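Local coordinates for HIGH affinity ribose transport protein RBSD (Bacillus subtilis, PDB 1OGD) that probably interconverts the beta-pyranose and beta-furanose forms of D-ribose, as a decameric cytoplasmic sugar-binding enzyme built from two pentamers, at residues Ser97-Glu100 against Phe101-Leu104. Numbering follows the deposited sequence.
Sequences SHEE and FKLL. With RIP (beta-D-ribopyranose), chain G.
His98 and Lys102, one helical turn apart, meet beside the bound beta-D-ribopyranose. Lys102 CD comes obliquely to the imidazole, 3.2 Å from His98 NE2. At the edge of the same ring, near its plane, His98 NE2 shares a hydrogen bond of 2.8 Å with the sugar hydroxyl O1. Bends at chi2 and chi3 of Lys102 carry its methylene chain past the ring and bring NZ alongside Glu99. There NZ forms a salt bridge with Glu99 OE2 at 3.2 Å, reaching the syn side of the carboxylate but 32° out of its plane. His98 extends toward the sugar with CG anti to the backbone N (chi1 -174°), and Tyr120 packs against its ring edge-to-face.

Behind this pair, the backbone bonds Phe101 N to Ser97 O (3.0 Å) and Lys102 N to His98 O open the helix. Ser97 is the N-cap: its OG weakly accepts from Glu100 N at 3.3 Å. The same OG donates to the anti lone pair of Glu100 OE2 (3.1 Å), linking the first-turn amide to the glutamate side chain, while Glu72 accepts from His98 N.

Helix 98-104 follows strand 92-96, outermost in the sheet of this chain, after Ser97. It lies against the sheet through Phe101 and Leu104, which pack on Ile124 of strand 123-127, and Leu104 also touches Ile68 of strand 64-70; at the pocket end, His98 touches Ala70 and Leu31.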
ATOM      1  N   SER A  97     -31.694  14.518  16.610  1.00 42.59           N
ATOM      2  CA  SER A  97     -32.047  13.194  17.092  1.00 42.91           C
ATOM      3  C   SER A  97     -30.761  12.384  16.986  1.00 41.69           C
ATOM      4  O   SER A  97     -29.881  12.719  16.193  1.00 40.53           O
ATOM      5  CB  SER A  97     -33.135  12.574  16.210  1.00 43.80           C
ATOM      6  OG  SER A  97     -32.675  12.399  14.880  1.00 46.78           O
ATOM      7  N   HIS A  98     -30.646  11.332  17.785  1.00 41.23           N
ATOM      8  CA  HIS A  98     -29.451  10.500  17.756  1.00 40.35           C
ATOM      9  C   HIS A  98     -29.198   9.928  16.363  1.00 40.24           C
ATOM     10  O   HIS A  98     -28.049   9.757  15.956  1.00 40.96           O
ATOM     11  CB  HIS A  98     -29.576   9.357  18.761  1.00 38.71           C
ATOM     12  CG  HIS A  98     -28.329   8.542  18.898  1.00 39.00           C
ATOM     13  ND1 HIS A  98     -27.160   9.056  19.419  1.00 38.32           N
ATOM     14  CD2 HIS A  98     -28.064   7.256  18.572  1.00 37.98           C
ATOM     15  CE1 HIS A  98     -26.228   8.118  19.407  1.00 38.72           C
ATOM     16  NE2 HIS A  98     -26.750   7.017  18.898  1.00 38.61           N
ATOM     17  N   GLU A  99     -30.269   9.636  15.633  1.00 40.63           N
ATOM     18  CA  GLU A  99     -30.140   9.082  14.289  1.00 42.82           C
ATOM     19  C   GLU A  99     -29.488  10.065  13.327  1.00 41.73           C
ATOM     20  O   GLU A  99     -28.595   9.694  12.567  1.00 41.02           O
ATOM     21  CB  GLU A  99     -31.507   8.655  13.750  1.00 45.99           C
ATOM     22  CG  GLU A  99     -32.110   7.470  14.482  1.00 50.33           C
ATOM     23  CD  GLU A  99     -31.170   6.275  14.516  1.00 54.42           C
ATOM     24  OE1 GLU A  99     -30.754   5.808  13.432  1.00 55.98           O
ATOM     25  OE2 GLU A  99     -30.848   5.802  15.629  1.00 56.33           O
ATOM     26  N   GLU A 100     -29.940  11.315  13.353  1.00 41.95           N
ATOM     27  CA  GLU A 100     -29.365  12.333  12.481  1.00 43.55           C
ATOM     28  C   GLU A 100     -27.914  12.552  12.894  1.00 42.00           C
ATOM     29  O   GLU A 100     -27.038  12.738  12.051  1.00 42.01           O
ATOM     30  CB  GLU A 100     -30.123  13.652  12.612  1.00 47.25           C
ATOM     31  CG  GLU A 100     -31.598  13.578  12.282  1.00 53.79           C
ATOM     32  CD  GLU A 100     -32.278  14.928  12.431  1.00 57.62           C
ATOM     33  OE1 GLU A 100     -31.968  15.838  11.629  1.00 59.84           O
ATOM     34  OE2 GLU A 100     -33.107  15.084  13.357  1.00 58.79           O
ATOM     35  N   PHE A 101     -27.677  12.530  14.203  1.00 39.18           N
ATOM     36  CA  PHE A 101     -26.342  12.715  14.757  1.00 37.92           C
ATOM     37  C   PHE A 101     -25.365  11.723  14.127  1.00 37.70           C
ATOM     38  O   PHE A 101     -24.310  12.114  13.622  1.00 36.46           O
ATOM     39  CB  PHE A 101     -26.372  12.506  16.274  1.00 36.37           C
ATOM     40  CG  PHE A 101     -25.048  12.735  16.949  1.00 35.04           C
ATOM     41  CD1 PHE A 101     -24.625  14.022  17.262  1.00 34.57           C
ATOM     42  CD2 PHE A 101     -24.223  11.663  17.269  1.00 33.61           C
ATOM     43  CE1 PHE A 101     -23.399  14.237  17.884  1.00 34.32           C
ATOM     44  CE2 PHE A 101     -22.998  11.867  17.890  1.00 34.40           C
ATOM     45  CZ  PHE A 101     -22.584  13.158  18.199  1.00 34.33           C
ATOM     46  N   LYS A 102     -25.722  10.440  14.166  1.00 36.91           N
ATOM     47  CA  LYS A 102     -24.877   9.396  13.600  1.00 37.71           C
ATOM     48  C   LYS A 102     -24.574   9.627  12.123  1.00 36.88           C
ATOM     49  O   LYS A 102     -23.472   9.333  11.660  1.00 37.57           O
ATOM     50  CB  LYS A 102     -25.525   8.023  13.805  1.00 37.33           C
ATOM     51  CG  LYS A 102     -25.124   7.373  15.120  1.00 40.61           C
ATOM     52  CD  LYS A 102     -26.251   6.577  15.752  1.00 45.06           C
ATOM     53  CE  LYS A 102     -26.696   5.411  14.896  1.00 46.87           C
ATOM     54  NZ  LYS A 102     -27.818   4.699  15.563  1.00 49.05           N
ATOM     55  N   LEU A 103     -25.542  10.163  11.387  1.00 36.36           N
ATOM     56  CA  LEU A 103     -25.345  10.436   9.968  1.00 36.54           C
ATOM     57  C   LEU A 103     -24.255  11.485   9.777  1.00 36.48           C
ATOM     58  O   LEU A 103     -23.433  11.387   8.864  1.00 35.15           O
ATOM     59  CB  LEU A 103     -26.641  10.935   9.332  1.00 37.31           C
ATOM     60  CG  LEU A 103     -27.794   9.936   9.242  1.00 40.93           C
ATOM     61  CD1 LEU A 103     -29.002  10.616   8.600  1.00 41.97           C
ATOM     62  CD2 LEU A 103     -27.362   8.715   8.433  1.00 40.71           C
ATOM     63  N   LEU A 104     -24.253  12.492  10.645  1.00 35.66           N
ATOM     64  CA  LEU A 104     -23.261  13.557  10.571  1.00 36.42           C
ATOM     65  C   LEU A 104     -21.845  13.082  10.872  1.00 33.96           C
ATOM     66  O   LEU A 104     -20.886  13.654  10.365  1.00 34.47           O
ATOM     67  CB  LEU A 104     -23.624  14.695  11.531  1.00 39.03           C
ATOM     68  CG  LEU A 104     -24.634  15.738  11.046  1.00 41.80           C
ATOM     69  CD1 LEU A 104     -25.910  15.057  10.562  1.00 44.26           C
ATOM     70  CD2 LEU A 104     -24.934  16.709  12.181  1.00 43.79           C
TER
HETATM   71  C1  RIP G1134     -24.585   4.273  21.003  1.00 39.76           C
HETATM   72  C2  RIP G1134     -23.987   5.274  21.959  1.00 37.21           C
HETATM   73  C3  RIP G1134     -25.098   6.097  22.592  1.00 39.24           C
HETATM   74  C4  RIP G1134     -26.186   5.262  23.256  1.00 39.61           C
HETATM   75  C5  RIP G1134     -26.719   4.286  22.213  1.00 40.55           C
HETATM   76  O1  RIP G1134     -25.115   4.906  19.857  1.00 41.81           O
HETATM   77  O2  RIP G1134     -23.262   4.557  22.934  1.00 35.15           O
HETATM   78  O3  RIP G1134     -24.563   7.020  23.505  1.00 38.13           O
HETATM   79  O4  RIP G1134     -25.669   4.517  24.342  1.00 40.64           O
HETATM   80  O5  RIP G1134     -25.670   3.510  21.594  1.00 39.91           O